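Long-range contacts in 3-chlorocatechol 1,2-dioxygenase (Rhodococcus opacus, PDB 2BOY), which probably uses ferric iron to cleave catechols such as 3-chlorocatechol between their two hydroxyl-bearing carbons in the breakdown of aromatic compounds: residues L103-E108 / G155-R160; L230-I235 / F243-K248. All coordinates share one frame; numbering follows the deposited sequence.

Interaction 1. Residues L103-E108 / G155-R160; sequences LIFRGE and GRFTLR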
ATOM      1  N   LEU A 103     -39.476   3.008   1.990  1.00 21.88           N
ATOM      2  CA  LEU A 103     -39.247   1.586   1.955  1.00 19.47           C
ATOM      3  C   LEU A 103     -39.726   0.996   3.269  1.00 19.69           C
ATOM      4  O   LEU A 103     -39.299   1.472   4.349  1.00 19.79           O
ATOM      5  CB  LEU A 103     -37.734   1.274   1.798  1.00 18.91           C
ATOM      6  CG  LEU A 103     -37.409  -0.233   1.854  1.00 19.46           C
ATOM      7  CD1 LEU A 103     -38.080  -1.012   0.698  1.00 19.41           C
ATOM      8  CD2 LEU A 103     -35.871  -0.484   1.890  1.00 18.78           C
ATOM      9  N   ILE A 104     -40.554  -0.043   3.195  1.00 18.80           N
ATOM     10  CA  ILE A 104     -40.957  -0.787   4.401  1.00 18.76           C
ATOM     11  C   ILE A 104     -40.256  -2.113   4.341  1.00 18.80           C
ATOM     12  O   ILE A 104     -40.459  -2.914   3.395  1.00 18.96           O
ATOM     13  CB  ILE A 104     -42.488  -0.956   4.524  1.00 19.84           C
ATOM     14  CG1 ILE A 104     -43.198   0.415   4.414  1.00 19.21           C
ATOM     15  CG2 ILE A 104     -42.848  -1.710   5.793  1.00 20.23           C
ATOM     16  CD1 ILE A 104     -42.764   1.476   5.447  1.00 21.12           C
ATOM     17  N   PHE A 105     -39.419  -2.352   5.352  1.00 18.29           N
ATOM     18  CA  PHE A 105     -38.572  -3.554   5.370  1.00 17.69           C
ATOM     19  C   PHE A 105     -39.073  -4.500   6.468  1.00 17.92           C
ATOM     20  O   PHE A 105     -39.155  -4.099   7.633  1.00 18.45           O
ATOM     21  CB  PHE A 105     -37.090  -3.166   5.560  1.00 17.28           C
ATOM     22  CG  PHE A 105     -36.146  -4.351   5.571  1.00 16.81           C
ATOM     23  CD1 PHE A 105     -36.120  -5.225   6.657  1.00 19.78           C
ATOM     24  CD2 PHE A 105     -35.284  -4.582   4.496  1.00 17.87           C
ATOM     25  CE1 PHE A 105     -35.260  -6.351   6.692  1.00 16.96           C
ATOM     26  CE2 PHE A 105     -34.381  -5.680   4.511  1.00 17.15           C
ATOM     27  CZ  PHE A 105     -34.406  -6.586   5.622  1.00 17.68           C
ATOM     28  N   ARG A 106     -39.506  -5.702   6.082  1.00 16.16           N
ATOM     29  CA  ARG A 106     -40.023  -6.679   7.044  1.00 17.19           C
ATOM     30  C   ARG A 106     -38.934  -7.719   7.241  1.00 16.66           C
ATOM     31  O   ARG A 106     -38.609  -8.492   6.309  1.00 16.94           O
ATOM     32  CB  ARG A 106     -41.307  -7.339   6.496  1.00 17.65           C
ATOM     33  CG  ARG A 106     -42.434  -6.326   6.268  1.00 19.18           C
ATOM     34  CD  ARG A 106     -43.728  -6.923   5.640  1.00 28.96           C
ATOM     35  NE  ARG A 106     -44.686  -5.853   5.250  1.00 29.87           N
ATOM     36  CZ  ARG A 106     -45.323  -5.107   6.135  1.00 29.25           C
ATOM     37  NH1 ARG A 106     -45.095  -5.348   7.417  1.00 30.27           N
ATOM     38  NH2 ARG A 106     -46.192  -4.159   5.753  1.00 25.75           N
ATOM     39  N   GLY A 107     -38.351  -7.737   8.449  1.00 18.70           N
ATOM     40  CA  GLY A 107     -37.261  -8.642   8.770  1.00 16.50           C
ATOM     41  C   GLY A 107     -37.697  -9.805   9.645  1.00 18.37           C
ATOM     42  O   GLY A 107     -38.676  -9.713  10.408  1.00 17.80           O
ATOM     43  N   GLU A 108     -36.974 -10.912   9.526  1.00 18.04           N
ATOM     44  CA  GLU A 108     -37.148 -12.033  10.434  1.00 19.12           C
ATOM     45  C   GLU A 108     -35.738 -12.582  10.666  1.00 18.98           C
ATOM     46  O   GLU A 108     -34.897 -12.613   9.728  1.00 18.89           O
ATOM     47  CB  GLU A 108     -38.063 -13.128   9.807  1.00 21.30           C
ATOM     48  CG  GLU A 108     -38.386 -14.290  10.783  1.00 25.15           C
ATOM     49  CD  GLU A 108     -39.123 -15.466  10.141  1.00 32.17           C
ATOM     50  OE1 GLU A 108     -38.929 -15.715   8.923  1.00 34.09           O
ATOM     51  OE2 GLU A 108     -39.856 -16.173  10.882  1.00 34.10           O
ATOM     52  N   GLY A 155     -39.346 -13.125  16.417  1.00 20.57           N
ATOM     53  CA  GLY A 155     -38.126 -13.016  15.612  1.00 19.78           C
ATOM     54  C   GLY A 155     -38.256 -11.993  14.482  1.00 19.38           C
ATOM     55  O   GLY A 155     -37.441 -12.001  13.547  1.00 19.27           O
ATOM     56  N   ARG A 156     -39.246 -11.103  14.591  1.00 17.28           N
ATOM     57  CA  ARG A 156     -39.612 -10.198  13.510  1.00 18.20           C
ATOM     58  C   ARG A 156     -39.444  -8.727  13.869  1.00 18.02           C
ATOM     59  O   ARG A 156     -39.417  -8.334  15.038  1.00 17.95           O
ATOM     60  CB  ARG A 156     -41.068 -10.440  13.086  1.00 17.47           C
ATOM     61  CG  ARG A 156     -41.285 -11.766  12.367  1.00 22.42           C
ATOM     62  CD  ARG A 156     -42.744 -11.990  11.890  1.00 27.43           C
ATOM     63  NE  ARG A 156     -42.901 -13.311  11.272  1.00 34.94           N
ATOM     64  CZ  ARG A 156     -42.598 -13.592   9.987  1.00 38.30           C
ATOM     65  NH1 ARG A 156     -42.153 -12.651   9.159  1.00 38.44           N
ATOM     66  NH2 ARG A 156     -42.759 -14.822   9.520  1.00 41.26           N
ATOM     67  N   PHE A 157     -39.367  -7.904  12.832  1.00 17.78           N
ATOM     68  CA  PHE A 157     -39.448  -6.451  13.019  1.00 17.49           C
ATOM     69  C   PHE A 157     -39.901  -5.879  11.681  1.00 17.90           C
ATOM     70  O   PHE A 157     -39.782  -6.525  10.616  1.00 17.49           O
ATOM     71  CB  PHE A 157     -38.071  -5.830  13.425  1.00 17.64           C
ATOM     72  CG  PHE A 157     -36.982  -6.016  12.381  1.00 17.45           C
ATOM     73  CD1 PHE A 157     -36.850  -5.122  11.317  1.00 18.55           C
ATOM     74  CD2 PHE A 157     -36.116  -7.095  12.443  1.00 18.60           C
ATOM     75  CE1 PHE A 157     -35.855  -5.291  10.358  1.00 17.21           C
ATOM     76  CE2 PHE A 157     -35.110  -7.291  11.481  1.00 16.70           C
ATOM     77  CZ  PHE A 157     -34.959  -6.375  10.450  1.00 20.61           C
ATOM     78  N   THR A 158     -40.408  -4.651  11.748  1.00 18.36           N
ATOM     79  CA  THR A 158     -40.786  -3.904  10.563  1.00 18.93           C
ATOM     80  C   THR A 158     -40.038  -2.615  10.695  1.00 19.84           C
ATOM     81  O   THR A 158     -40.056  -1.998  11.777  1.00 19.99           O
ATOM     82  CB  THR A 158     -42.313  -3.626  10.596  1.00 20.53           C
ATOM     83  OG1 THR A 158     -43.029  -4.862  10.394  1.00 21.21           O
ATOM     84  CG2 THR A 158     -42.737  -2.761   9.413  1.00 21.76           C
ATOM     85  N   LEU A 159     -39.381  -2.193   9.616  1.00 18.71           N
ATOM     86  CA  LEU A 159     -38.544  -0.987   9.668  1.00 19.16           C
ATOM     87  C   LEU A 159     -38.932  -0.060   8.523  1.00 19.98           C
ATOM     88  O   LEU A 159     -39.000  -0.506   7.365  1.00 20.03           O
ATOM     89  CB  LEU A 159     -37.053  -1.381   9.590  1.00 17.43           C
ATOM     90  CG  LEU A 159     -36.000  -0.236   9.528  1.00 18.41           C
ATOM     91  CD1 LEU A 159     -36.050   0.592  10.793  1.00 18.38           C
ATOM     92  CD2 LEU A 159     -34.599  -0.794   9.306  1.00 18.37           C
ATOM     93  N   ARG A 160     -39.194   1.215   8.847  1.00 19.34           N
ATOM     94  CA  ARG A 160     -39.449   2.207   7.811  1.00 20.34           C
ATOM     95  C   ARG A 160     -38.195   3.042   7.502  1.00 20.64           C
ATOM     96  O   ARG A 160     -37.547   3.595   8.394  1.00 21.14           O
ATOM     97  CB  ARG A 160     -40.599   3.142   8.209  1.00 20.84           C
ATOM     98  CG  ARG A 160     -40.837   4.267   7.220  1.00 24.83           C
ATOM     99  CD  ARG A 160     -42.109   5.106   7.466  1.00 33.66           C
ATOM    100  NE  ARG A 160     -41.810   6.537   7.280  1.00 41.76           N
ATOM    101  CZ  ARG A 160     -41.995   7.483   8.216  1.00 47.08           C
ATOM    102  NH1 ARG A 160     -42.512   7.165   9.399  1.00 49.46           N
ATOM    103  NH2 ARG A 160     -41.680   8.758   7.972  1.00 47.07           N
TER
HETATM  104  O   HOH W   1     -41.213  -9.438   9.549  1.00 22.09           O
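Gly107 lies against one face of the Phe157 ring, its CA 3.8 Å from the ring centroid and displaced toward the rim, a CH-pi contact made by bare backbone. CG of Phe157 sits between the backbone N and the carbonyl carbon (chi1 62°), and the face of the ring lies against Gly107 CA. Phe105 meets Phe157 rim to rim, Phe105 CD1 against Phe157 CE1 at 3.7 Å; the planes are nearly parallel, 7° apart, but neither ring overlies the other. The guanidinium of Arg156 has the carboxylate of Glu108 stacked on one face, offset toward the rim, with Glu108 OE2 3.5 Å from Arg156 NH2. This salt bridge works by charge alone, since no N-H points at the oxygen. At the guanidinium edge, in plane, a water accepts a weak bond from Arg156 NH1 and donates to Gly107 O.

The backbones form an antiparallel pair in the beta sandwich of the intradiol dioxygenases. Phe105 N bonds to Leu159 O and Leu159 N to Phe105 O, each at 2.8 Å, the first nearly straight at 170°. Gly107 and Phe157 are paired likewise, although Phe157 N approaches Gly107 O from above the carbonyl plane. Phe105, Phe157 and Leu159 turn to the buried face, toward Leu122, Met124 and Trp194. On the other face, Ile104 CG2 touches Thr158 CG2 at 3.8 Å and also lies over the Arg106 guanidinium, while Ile104 CD1 rests on Arg160 CG.

Interaction 2. Residues L230-I235 / F243-K248; sequences LSLDKI and FETSYK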
ATOM      1  N   LEU A 230     -32.613  -8.163  -2.932  1.00 19.23           N
ATOM      2  CA  LEU A 230     -33.993  -8.065  -2.475  1.00 21.05           C
ATOM      3  C   LEU A 230     -34.906  -7.761  -3.644  1.00 22.18           C
ATOM      4  O   LEU A 230     -34.486  -7.085  -4.586  1.00 22.25           O
ATOM      5  CB  LEU A 230     -34.146  -6.903  -1.501  1.00 20.12           C
ATOM      6  CG  LEU A 230     -33.338  -6.937  -0.199  1.00 21.74           C
ATOM      7  CD1 LEU A 230     -33.503  -5.605   0.540  1.00 23.28           C
ATOM      8  CD2 LEU A 230     -33.738  -8.108   0.698  1.00 22.22           C
ATOM      9  N   SER A 231     -36.137  -8.257  -3.562  1.00 23.21           N
ATOM     10  CA  SER A 231     -37.208  -7.854  -4.480  1.00 24.77           C
ATOM     11  C   SER A 231     -38.104  -6.842  -3.788  1.00 24.60           C
ATOM     12  O   SER A 231     -38.429  -6.983  -2.615  1.00 24.83           O
ATOM     13  CB  SER A 231     -38.027  -9.069  -4.908  1.00 24.73           C
ATOM     14  OG  SER A 231     -38.641  -9.678  -3.790  1.00 30.53           O
ATOM     15  N   LEU A 232     -38.505  -5.828  -4.534  1.00 25.06           N
ATOM     16  CA  LEU A 232     -39.350  -4.748  -4.060  1.00 25.99           C
ATOM     17  C   LEU A 232     -40.755  -4.887  -4.657  1.00 27.16           C
ATOM     18  O   LEU A 232     -40.892  -5.127  -5.882  1.00 25.70           O
ATOM     19  CB  LEU A 232     -38.768  -3.441  -4.574  1.00 26.99           C
ATOM     20  CG  LEU A 232     -38.021  -2.486  -3.645  1.00 30.72           C
ATOM     21  CD1 LEU A 232     -37.437  -3.185  -2.416  1.00 31.35           C
ATOM     22  CD2 LEU A 232     -36.996  -1.655  -4.429  1.00 32.78           C
ATOM     23  N   ASP A 233     -41.774  -4.738  -3.811  1.00 26.51           N
ATOM     24  CA  ASP A 233     -43.159  -4.642  -4.281  1.00 28.96           C
ATOM     25  C   ASP A 233     -43.636  -3.207  -4.161  1.00 29.66           C
ATOM     26  O   ASP A 233     -43.480  -2.576  -3.118  1.00 29.75           O
ATOM     27  CB  ASP A 233     -44.073  -5.563  -3.470  1.00 29.42           C
ATOM     28  CG  ASP A 233     -43.777  -7.044  -3.710  1.00 33.59           C
ATOM     29  OD1 ASP A 233     -43.240  -7.372  -4.798  1.00 35.47           O
ATOM     30  OD2 ASP A 233     -44.055  -7.948  -2.882  1.00 37.56           O
ATOM     31  N   LYS A 234     -44.205  -2.677  -5.233  1.00 30.19           N
ATOM     32  CA  LYS A 234     -44.727  -1.319  -5.200  1.00 32.66           C
ATOM     33  C   LYS A 234     -46.134  -1.331  -4.621  1.00 33.70           C
ATOM     34  O   LYS A 234     -47.016  -2.002  -5.151  1.00 33.27           O
ATOM     35  CB  LYS A 234     -44.740  -0.733  -6.613  1.00 33.15           C
ATOM     36  CG  LYS A 234     -44.867   0.776  -6.663  1.00 35.82           C
ATOM     37  CD  LYS A 234     -44.841   1.274  -8.100  1.00 41.14           C
ATOM     38  CE  LYS A 234     -45.046   2.772  -8.137  1.00 43.50           C
ATOM     39  NZ  LYS A 234     -45.900   3.203  -9.303  1.00 48.89           N
ATOM     40  N   ILE A 235     -46.336  -0.587  -3.542  1.00 35.11           N
ATOM     41  CA  ILE A 235     -47.644  -0.488  -2.874  1.00 37.80           C
ATOM     42  C   ILE A 235     -48.246   0.892  -3.086  1.00 40.17           C
ATOM     43  O   ILE A 235     -47.693   1.891  -2.641  1.00 39.65           O
ATOM     44  CB  ILE A 235     -47.516  -0.753  -1.348  1.00 37.39           C
ATOM     45  CG1 ILE A 235     -46.839  -2.107  -1.035  1.00 38.20           C
ATOM     46  CG2 ILE A 235     -48.887  -0.562  -0.639  1.00 38.04           C
ATOM     47  CD1 ILE A 235     -47.370  -3.314  -1.803  1.00 38.21           C
ATOM     48  N   PHE A 243     -42.555   1.211  -1.321  1.00 25.03           N
ATOM     49  CA  PHE A 243     -42.005  -0.085  -1.662  1.00 23.57           C
ATOM     50  C   PHE A 243     -41.943  -0.897  -0.409  1.00 23.46           C
ATOM     51  O   PHE A 243     -41.723  -0.337   0.672  1.00 23.47           O
ATOM     52  CB  PHE A 243     -40.635   0.088  -2.303  1.00 23.26           C
ATOM     53  CG  PHE A 243     -40.722   0.790  -3.631  1.00 25.95           C
ATOM     54  CD1 PHE A 243     -41.029   0.075  -4.780  1.00 27.55           C
ATOM     55  CD2 PHE A 243     -40.624   2.174  -3.703  1.00 31.28           C
ATOM     56  CE1 PHE A 243     -41.167   0.740  -6.031  1.00 32.48           C
ATOM     57  CE2 PHE A 243     -40.778   2.852  -4.934  1.00 34.28           C
ATOM     58  CZ  PHE A 243     -41.044   2.135  -6.088  1.00 32.60           C
ATOM     59  N   GLU A 244     -42.125  -2.193  -0.570  1.00 22.79           N
ATOM     60  CA  GLU A 244     -42.017  -3.125   0.539  1.00 23.53           C
ATOM     61  C   GLU A 244     -41.113  -4.289   0.155  1.00 22.54           C
ATOM     62  O   GLU A 244     -41.067  -4.714  -1.012  1.00 21.63           O
ATOM     63  CB  GLU A 244     -43.415  -3.594   0.914  1.00 24.00           C
ATOM     64  CG  GLU A 244     -43.475  -4.727   1.892  1.00 30.59           C
ATOM     65  CD  GLU A 244     -44.924  -5.176   2.069  1.00 36.94           C
ATOM     66  OE1 GLU A 244     -45.216  -6.362   1.772  1.00 42.16           O
ATOM     67  OE2 GLU A 244     -45.766  -4.327   2.456  1.00 38.47           O
ATOM     68  N   THR A 245     -40.384  -4.798   1.141  1.00 21.07           N
ATOM     69  CA  THR A 245     -39.505  -5.942   0.915  1.00 20.89           C
ATOM     70  C   THR A 245     -39.399  -6.775   2.203  1.00 20.39           C
ATOM     71  O   THR A 245     -39.774  -6.306   3.248  1.00 18.82           O
ATOM     72  CB  THR A 245     -38.138  -5.446   0.390  1.00 20.68           C
ATOM     73  OG1 THR A 245     -37.390  -6.569  -0.109  1.00 22.27           O
ATOM     74  CG2 THR A 245     -37.250  -4.883   1.524  1.00 19.96           C
ATOM     75  N   SER A 246     -38.926  -8.020   2.096  1.00 20.80           N
ATOM     76  CA  SER A 246     -38.910  -8.956   3.217  1.00 21.79           C
ATOM     77  C   SER A 246     -37.584  -9.651   3.110  1.00 20.56           C
ATOM     78  O   SER A 246     -37.092  -9.902   1.996  1.00 20.91           O
ATOM     79  CB  SER A 246     -40.002 -10.031   3.075  1.00 21.40           C
ATOM     80  OG  SER A 246     -41.281  -9.433   3.187  1.00 30.57           O
ATOM     81  N   TYR A 247     -37.003  -9.967   4.251  1.00 20.07           N
ATOM     82  CA  TYR A 247     -35.784 -10.771   4.279  1.00 19.52           C
ATOM     83  C   TYR A 247     -35.737 -11.604   5.532  1.00 18.85           C
ATOM     84  O   TYR A 247     -36.135 -11.148   6.599  1.00 19.24           O
ATOM     85  CB  TYR A 247     -34.507  -9.909   4.221  1.00 18.79           C
ATOM     86  CG  TYR A 247     -33.260 -10.724   3.938  1.00 18.84           C
ATOM     87  CD1 TYR A 247     -32.961 -11.169   2.632  1.00 20.96           C
ATOM     88  CD2 TYR A 247     -32.395 -11.053   4.966  1.00 19.79           C
ATOM     89  CE1 TYR A 247     -31.813 -11.957   2.374  1.00 20.78           C
ATOM     90  CE2 TYR A 247     -31.272 -11.806   4.748  1.00 20.33           C
ATOM     91  CZ  TYR A 247     -30.985 -12.266   3.442  1.00 22.33           C
ATOM     92  OH  TYR A 247     -29.843 -13.006   3.238  1.00 22.44           O
ATOM     93  N   LYS A 248     -35.195 -12.807   5.404  1.00 18.15           N
ATOM     94  CA  LYS A 248     -35.007 -13.659   6.559  1.00 18.77           C
ATOM     95  C   LYS A 248     -33.537 -13.927   6.781  1.00 18.51           C
ATOM     96  O   LYS A 248     -32.869 -14.516   5.893  1.00 18.13           O
ATOM     97  CB  LYS A 248     -35.726 -15.010   6.365  1.00 20.50           C
ATOM     98  CG  LYS A 248     -35.457 -16.017   7.497  1.00 20.87           C
ATOM     99  CD  LYS A 248     -36.127 -17.414   7.271  1.00 27.87           C
ATOM    100  CE  LYS A 248     -35.281 -18.324   6.338  1.00 35.02           C
ATOM    101  NZ  LYS A 248     -36.069 -19.463   5.680  1.00 34.95           N
TER
HETATM  102  O   HOH W   2     -36.625  -9.670  -0.917  1.00 28.64           O
HETATM  103  O   HOH W   3     -39.522  -9.302  -0.904  1.00 32.33           O
HETATM  104  O   HOH W   4     -41.345  -7.614  -1.738  1.00 39.78           O
HETATM  105  O   HOH W   5     -45.655  -7.400  -0.761  1.00 48.37           O
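Thr245 reaches Leu232 with its CB, which lies 3.7 Å from Leu232 CD1 and 3.4 Å from Ser231 O. From there OG1, anti to its own backbone N (chi1 -167°), donates a 2.7 Å hydrogen bond to Ser231 O, coming from above the carbonyl plane; it also sits 3.5 Å from Leu230 CB and receives a bond from a water that links Ser231 N with Ser246 O. The other branch, CG2, meets Leu230 CD1 at 3.9 Å and packs on Phe105. Here the side-chain hydroxyl and waters join the two backbones: a second water donates to both Ser231 O and Glu244 O.

Regular pairing takes over with Asp233 N to Glu244 O and Glu244 N to Asp233 O, both 2.9 Å, while one water donates to Asp233 OD2 and Glu244 OE1 and so spans the two carboxylates. On the opposite face Phe243 CE1 touches Lys234 CG at 3.8 Å, and Lys234 NZ continues to a salt bridge with Glu236. At the other end Leu230 CD2 crosses to Tyr247 CD1. This is an antiparallel beta hairpin of the intradiol dioxygenase domain, its backbones directly hydrogen-bonded at Asp233 and Glu244, and joined by the Thr245 hydroxyl and waters farther from the turn.

How the interactions relate
Following the chain from the N terminus, the helices of the first part come first, then strand 102-110. Interaction 1 closes a loop of 46 residues, containing strands 121-125 and 146-150 and the iron ligand Tyr133, when 155-160 returns beside 103-108. The iron ligands His191 and His193 follow before interaction 2 closes a short hairpin loop of seven residues. The two closures are in series, neither nested nor crossed. Their neighbouring strands 102-110 and 241-250 run parallel, with probable hydrogen bonds from Ile104 N to Phe243 O and from Arg106 N to Thr245 O, so the C-terminal hairpin and the earlier antiparallel pair belong to one continuous sheet.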